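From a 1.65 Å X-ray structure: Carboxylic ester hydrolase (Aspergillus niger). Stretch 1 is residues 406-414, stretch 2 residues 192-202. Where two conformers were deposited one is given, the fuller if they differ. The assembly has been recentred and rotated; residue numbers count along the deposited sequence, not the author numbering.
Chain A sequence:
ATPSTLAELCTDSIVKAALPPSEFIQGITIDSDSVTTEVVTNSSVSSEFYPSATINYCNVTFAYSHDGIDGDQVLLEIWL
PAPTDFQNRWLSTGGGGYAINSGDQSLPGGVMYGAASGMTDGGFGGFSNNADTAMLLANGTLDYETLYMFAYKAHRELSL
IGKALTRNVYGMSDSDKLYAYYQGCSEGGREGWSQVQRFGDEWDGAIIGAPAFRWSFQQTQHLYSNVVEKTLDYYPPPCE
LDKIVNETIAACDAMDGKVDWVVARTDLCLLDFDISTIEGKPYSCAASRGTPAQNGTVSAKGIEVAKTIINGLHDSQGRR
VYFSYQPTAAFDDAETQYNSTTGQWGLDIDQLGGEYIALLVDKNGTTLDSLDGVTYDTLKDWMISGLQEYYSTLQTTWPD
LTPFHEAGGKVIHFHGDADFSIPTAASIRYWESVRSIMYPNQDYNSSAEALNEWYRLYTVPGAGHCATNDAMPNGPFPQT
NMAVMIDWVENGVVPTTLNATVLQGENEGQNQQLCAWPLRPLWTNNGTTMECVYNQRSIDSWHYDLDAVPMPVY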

ATOM      1  N   GLU A 406      22.296  -7.073  -2.419  1.00 21.67           N
ATOM      2  CA  GLU A 406      23.584  -7.715  -2.067  1.00 22.95           C
ATOM      3  C   GLU A 406      23.470  -8.538  -0.780  1.00 24.08           C
ATOM      4  O   GLU A 406      24.253  -9.504  -0.686  1.00 25.73           O
ATOM      5  CB  GLU A 406      24.706  -6.701  -1.917  1.00 26.83           C
ATOM      6  CG  GLU A 406      25.182  -6.216  -3.268  1.00 27.05           C
ATOM      7  CD  GLU A 406      26.380  -5.255  -3.204  1.00 32.83           C
ATOM      8  OE1 GLU A 406      26.657  -4.679  -2.127  1.00 36.56           O
ATOM      9  OE2 GLU A 406      26.981  -5.046  -4.262  1.00 34.28           O
ATOM     10  N   ALA A 407      22.526  -8.227   0.104  1.00 22.65           N
ATOM     11  CA  ALA A 407      22.282  -9.021   1.338  1.00 23.39           C
ATOM     12  C   ALA A 407      21.436 -10.258   0.994  1.00 24.01           C
ATOM     13  O   ALA A 407      21.270 -11.124   1.872  1.00 24.59           O
ATOM     14  CB  ALA A 407      21.574  -8.178   2.374  1.00 24.25           C
ATOM     15  N   GLY A 408      20.918 -10.371  -0.226  1.00 22.64           N
ATOM     16  CA  GLY A 408      20.088 -11.501  -0.667  1.00 23.72           C
ATOM     17  C   GLY A 408      18.621 -11.325  -0.346  1.00 23.79           C
ATOM     18  O   GLY A 408      17.863 -12.300  -0.481  1.00 21.75           O
ATOM     19  N   GLY A 409      18.180 -10.089  -0.074  1.00 20.53           N
ATOM     20  CA  GLY A 409      16.765  -9.833   0.196  1.00 21.61           C
ATOM     21  C   GLY A 409      15.864 -10.035  -1.007  1.00 19.19           C
ATOM     22  O   GLY A 409      16.267  -9.917  -2.193  1.00 19.96           O
ATOM     23  N   LYS A 410      14.614 -10.330  -0.698  1.00 19.77           N
ATOM     24  CA  LYS A 410      13.532 -10.602  -1.674  0.51 19.86           C
ATOM     25  C   LYS A 410      12.332  -9.689  -1.414  1.00 20.26           C
ATOM     26  O   LYS A 410      12.011  -9.409  -0.245  1.00 19.69           O
ATOM     27  CB  LYS A 410      13.075 -12.058  -1.567  0.51 21.50           C
ATOM     28  CG  LYS A 410      14.165 -13.095  -1.763  0.51 22.86           C
ATOM     29  CD  LYS A 410      14.828 -13.033  -3.094  0.51 23.97           C
ATOM     30  CE  LYS A 410      15.506 -14.345  -3.465  0.51 26.53           C
ATOM     31  NZ  LYS A 410      16.720 -14.583  -2.648  0.51 24.90           N
ATOM     32  N   VAL A 411      11.649  -9.290  -2.492  1.00 20.01           N
ATOM     33  CA  VAL A 411      10.398  -8.518  -2.397  1.00 19.87           C
ATOM     34  C   VAL A 411       9.314  -9.186  -3.230  1.00 20.43           C
ATOM     35  O   VAL A 411       9.569  -9.493  -4.416  1.00 20.88           O
ATOM     36  CB  VAL A 411      10.601  -7.056  -2.843  1.00 21.46           C
ATOM     37  CG1 VAL A 411       9.296  -6.286  -2.853  1.00 21.51           C
ATOM     38  CG2 VAL A 411      11.652  -6.357  -1.986  1.00 21.43           C
ATOM     39  N   ILE A 412       8.135  -9.281  -2.664  1.00 21.27           N
ATOM     40  CA  ILE A 412       6.850  -9.552  -3.373  1.00 20.43           C
ATOM     41  C   ILE A 412       6.030  -8.266  -3.255  1.00 21.18           C
ATOM     42  O   ILE A 412       5.722  -7.842  -2.140  1.00 21.45           O
ATOM     43  CB  ILE A 412       6.086 -10.761  -2.788  1.00 21.88           C
ATOM     44  CG1 ILE A 412       6.844 -12.054  -3.028  1.00 22.68           C
ATOM     45  CG2 ILE A 412       4.676 -10.789  -3.339  1.00 24.54           C
ATOM     46  CD1 ILE A 412       6.274 -13.231  -2.296  1.00 26.83           C
ATOM     47  N   HIS A 413       5.770  -7.649  -4.386  1.00 21.46           N
ATOM     48  CA  HIS A 413       5.016  -6.386  -4.493  1.00 21.12           C
ATOM     49  C   HIS A 413       3.742  -6.677  -5.294  1.00 19.61           C
ATOM     50  O   HIS A 413       3.841  -7.241  -6.395  1.00 21.94           O
ATOM     51  CB  HIS A 413       5.943  -5.388  -5.163  1.00 21.89           C
ATOM     52  CG  HIS A 413       5.439  -4.007  -5.396  1.00 22.11           C
ATOM     53  ND1 HIS A 413       6.254  -3.065  -5.971  1.00 22.53           N
ATOM     54  CD2 HIS A 413       4.242  -3.419  -5.195  1.00 22.11           C
ATOM     55  CE1 HIS A 413       5.565  -1.928  -6.100  1.00 21.87           C
ATOM     56  NE2 HIS A 413       4.341  -2.101  -5.640  1.00 21.66           N
ATOM     57  N   PHE A 414       2.608  -6.260  -4.785  1.00 20.87           N
ATOM     58  CA  PHE A 414       1.328  -6.475  -5.511  1.00 22.06           C
ATOM     59  C   PHE A 414       0.494  -5.208  -5.492  1.00 22.28           C
ATOM     60  O   PHE A 414       0.654  -4.341  -4.633  1.00 22.49           O
ATOM     61  CB  PHE A 414       0.553  -7.669  -4.952  1.00 23.85           C
ATOM     62  CG  PHE A 414       0.074  -7.509  -3.547  1.00 23.51           C
ATOM     63  CD1 PHE A 414       0.929  -7.771  -2.480  1.00 22.31           C
ATOM     64  CD2 PHE A 414      -1.233  -7.124  -3.285  1.00 23.46           C
ATOM     65  CE1 PHE A 414       0.499  -7.551  -1.187  1.00 23.29           C
ATOM     66  CE2 PHE A 414      -1.658  -6.931  -1.993  1.00 24.40           C
ATOM     67  CZ  PHE A 414      -0.796  -7.179  -0.945  1.00 23.11           C
TER
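Stretch 2 (192-202) GWSQVQRFGDE

Stretch 2 enters as the last part of a helix, with Gly192 to Val196 helical by phi/psi, and then runs through a loop that closes in a type I turn from Phe199 to Glu202. Its helix and strand 410-414 run nearly antiparallel: the N-to-C directions differ by 157° (signed crossing angle -157°), and the axes come no nearer than 11.4 Å. Side chains bridge the space between them, and no hydrogen bond joins the two stretches; together they bury 239 Å².

Within the strand, alternation matches which residues take part. Val411 and His413 direct CA-to-CB toward stretch 2, whereas that of Ile412, between them, points away. In stretch 2, Trp193 has the most area covered, 66 Å². Its CA-to-CB bond runs sideways, but chi1 of -79° (m) and chi2 of 118° bring the indole to the strand, where Trp193 CH2 lies 3.8 Å from Val411 CG1 and Trp193 CZ2 lies 3.8 Å from His413 ND1. His413, with chi1 at -180° (t) and chi2 at 179°, extends its imidazole so that one face receives the indole edge. The evidence for this edge-to-face pair is a 68° angle between planes and a 5.3 Å separation between the centroids of the imidazole and the indole five-membered ring. Both imidazole nitrogens are hydrogen-bonded elsewhere in the structure. Val411, also t (175°), lays both methyls against the indole, CG1 the nearer; CG2 also lies 4.5 Å from Val196 CG1; Val196 is likewise t (171°).

Farther out, the loops meet. Gly408 leaves the preceding helix in a Schellman motif, its phi of 86° being one that favours glycine. Just before it, Ala407 points its methyl toward the turn: CB is 3.4 Å from Gly200 O and 4.5 Å from Asp201 CB. The backbones are correspondingly close here, with Ala407 CA 6.0 Å from Asp201 CA.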

ATOM      1  N   GLY A 192       7.111  -0.462   4.240  1.00 19.32           N
ATOM      2  CA  GLY A 192       8.021  -1.541   3.817  1.00 20.83           C
ATOM      3  C   GLY A 192       9.145  -1.002   2.950  1.00 20.08           C
ATOM      4  O   GLY A 192      10.318  -1.264   3.209  1.00 19.12           O
ATOM      5  N   TRP A 193       8.811  -0.216   1.932  1.00 19.58           N
ATOM      6  CA  TRP A 193       9.853   0.349   1.027  1.00 19.60           C
ATOM      7  C   TRP A 193      10.787   1.288   1.791  1.00 17.91           C
ATOM      8  O   TRP A 193      11.965   1.373   1.429  1.00 19.29           O
ATOM      9  CB  TRP A 193       9.240   1.045  -0.189  1.00 18.98           C
ATOM     10  CG  TRP A 193       8.804   0.102  -1.257  1.00 18.43           C
ATOM     11  CD1 TRP A 193       7.537  -0.075  -1.707  1.00 21.16           C
ATOM     12  CD2 TRP A 193       9.616  -0.866  -1.947  1.00 18.83           C
ATOM     13  NE1 TRP A 193       7.514  -1.014  -2.698  1.00 21.65           N
ATOM     14  CE2 TRP A 193       8.776  -1.525  -2.862  1.00 20.37           C
ATOM     15  CE3 TRP A 193      10.986  -1.176  -1.958  1.00 19.52           C
ATOM     16  CZ2 TRP A 193       9.252  -2.507  -3.725  1.00 20.81           C
ATOM     17  CZ3 TRP A 193      11.450  -2.145  -2.820  1.00 21.21           C
ATOM     18  CH2 TRP A 193      10.585  -2.820  -3.678  1.00 20.50           C
ATOM     19  N   SER A 194      10.322   1.976   2.829  1.00 18.34           N
ATOM     20  CA  SER A 194      11.143   2.942   3.577  1.00 18.83           C
ATOM     21  C   SER A 194      12.363   2.221   4.165  1.00 19.55           C
ATOM     22  O   SER A 194      13.445   2.829   4.296  1.00 20.05           O
ATOM     23  CB  SER A 194      10.368   3.668   4.645  1.00 19.34           C
ATOM     24  OG  SER A 194      10.092   2.870   5.792  1.00 19.90           O
ATOM     25  N   GLN A 195      12.202   0.961   4.555  1.00 18.45           N
ATOM     26  CA  GLN A 195      13.305   0.183   5.157  1.00 18.66           C
ATOM     27  C   GLN A 195      14.158  -0.507   4.079  1.00 18.78           C
ATOM     28  O   GLN A 195      15.386  -0.450   4.153  1.00 18.95           O
ATOM     29  CB  GLN A 195      12.789  -0.890   6.117  1.00 19.70           C
ATOM     30  CG  GLN A 195      11.891  -0.336   7.201  1.00 19.26           C
ATOM     31  CD  GLN A 195      12.556   0.731   8.044  1.00 20.24           C
ATOM     32  OE1 GLN A 195      13.504   0.465   8.756  1.00 20.79           O
ATOM     33  NE2 GLN A 195      12.105   1.975   7.895  1.00 18.38           N
ATOM     34  N   VAL A 196      13.526  -1.090   3.062  1.00 18.18           N
ATOM     35  CA  VAL A 196      14.248  -1.775   1.956  1.00 18.85           C
ATOM     36  C   VAL A 196      15.189  -0.787   1.249  1.00 20.54           C
ATOM     37  O   VAL A 196      16.265  -1.154   0.870  1.00 18.88           O
ATOM     38  CB  VAL A 196      13.259  -2.438   1.017  1.00 20.01           C
ATOM     39  CG1 VAL A 196      13.933  -2.954  -0.245  1.00 19.51           C
ATOM     40  CG2 VAL A 196      12.463  -3.570   1.707  1.00 21.04           C
ATOM     41  N   GLN A 197      14.784   0.476   1.157  1.00 19.94           N
ATOM     42  CA  GLN A 197      15.583   1.532   0.500  1.00 19.05           C
ATOM     43  C   GLN A 197      16.794   1.996   1.306  1.00 19.90           C
ATOM     44  O   GLN A 197      17.641   2.632   0.709  1.00 20.20           O
ATOM     45  CB  GLN A 197      14.654   2.700   0.152  1.00 18.08           C
ATOM     46  CG  GLN A 197      13.762   2.392  -1.015  1.00 18.16           C
ATOM     47  CD  GLN A 197      12.672   3.396  -1.284  1.00 21.22           C
ATOM     48  OE1 GLN A 197      12.665   4.515  -0.749  1.00 21.88           O
ATOM     49  NE2 GLN A 197      11.674   2.979  -2.049  1.00 19.94           N
ATOM     50  N   ARG A 198      16.871   1.722   2.609  1.00 19.94           N
ATOM     51  CA  ARG A 198      17.895   2.248   3.503  1.00 20.18           C
ATOM     52  C   ARG A 198      18.721   1.173   4.208  1.00 21.97           C
ATOM     53  O   ARG A 198      19.889   1.472   4.478  1.00 21.98           O
ATOM     54  CB  ARG A 198      17.223   3.123   4.563  1.00 19.86           C
ATOM     55  CG  ARG A 198      16.645   4.422   4.004  1.00 19.63           C
ATOM     56  CD  ARG A 198      15.938   5.256   5.042  1.00 20.69           C
ATOM     57  NE  ARG A 198      15.438   6.525   4.547  1.00 20.51           N
ATOM     58  CZ  ARG A 198      14.266   6.704   3.928  1.00 20.72           C
ATOM     59  NH1 ARG A 198      13.467   5.695   3.649  1.00 21.05           N
ATOM     60  NH2 ARG A 198      13.903   7.927   3.548  1.00 21.72           N
ATOM     61  N   PHE A 199      18.138   0.037   4.549  1.00 22.45           N
ATOM     62  CA  PHE A 199      18.742  -0.911   5.530  1.00 22.68           C
ATOM     63  C   PHE A 199      18.746  -2.307   4.911  1.00 22.57           C
ATOM     64  O   PHE A 199      17.694  -3.014   4.940  1.00 25.42           O
ATOM     65  CB  PHE A 199      18.014  -0.857   6.857  1.00 21.71           C
ATOM     66  CG  PHE A 199      17.829   0.522   7.431  1.00 21.65           C
ATOM     67  CD1 PHE A 199      18.925   1.278   7.809  1.00 24.28           C
ATOM     68  CD2 PHE A 199      16.569   1.081   7.530  1.00 22.97           C
ATOM     69  CE1 PHE A 199      18.756   2.574   8.275  1.00 24.77           C
ATOM     70  CE2 PHE A 199      16.389   2.355   8.003  1.00 22.70           C
ATOM     71  CZ  PHE A 199      17.493   3.110   8.370  1.00 23.31           C
ATOM     72  N   GLY A 200      19.871  -2.672   4.360  1.00 22.30           N
ATOM     73  CA  GLY A 200      19.954  -3.867   3.497  1.00 24.70           C
ATOM     74  C   GLY A 200      19.677  -5.166   4.220  1.00 24.30           C
ATOM     75  O   GLY A 200      19.121  -6.086   3.586  1.00 26.05           O
ATOM     76  N   ASP A 201      20.028  -5.266   5.488  1.00 24.26           N
ATOM     77  CA  ASP A 201      19.833  -6.566   6.178  1.00 29.17           C
ATOM     78  C   ASP A 201      18.805  -6.487   7.305  1.00 25.93           C
ATOM     79  O   ASP A 201      18.756  -7.446   8.092  1.00 26.84           O
ATOM     80  CB  ASP A 201      21.155  -7.109   6.689  1.00 39.34           C
ATOM     81  CG  ASP A 201      21.921  -6.087   7.476  1.00 47.94           C
ATOM     82  OD1 ASP A 201      21.292  -5.373   8.289  1.00 50.53           O
ATOM     83  OD2 ASP A 201      23.127  -5.923   7.169  1.00 75.11           O
ATOM     84  N   GLU A 202      17.913  -5.507   7.323  1.00 22.84           N
ATOM     85  CA  GLU A 202      16.850  -5.467   8.336  1.00 21.92           C
ATOM     86  C   GLU A 202      15.904  -6.667   8.124  1.00 21.56           C
ATOM     87  O   GLU A 202      15.530  -7.322   9.109  1.00 21.60           O
ATOM     88  CB  GLU A 202      16.124  -4.131   8.211  1.00 20.98           C
ATOM     89  CG  GLU A 202      14.949  -3.981   9.143  1.00 22.50           C
ATOM     90  CD  GLU A 202      14.341  -2.574   9.161  1.00 24.45           C
ATOM     91  OE1 GLU A 202      15.082  -1.660   8.866  1.00 29.50           O
ATOM     92  OE2 GLU A 202      13.202  -2.444   9.572  1.00 25.83           O
TER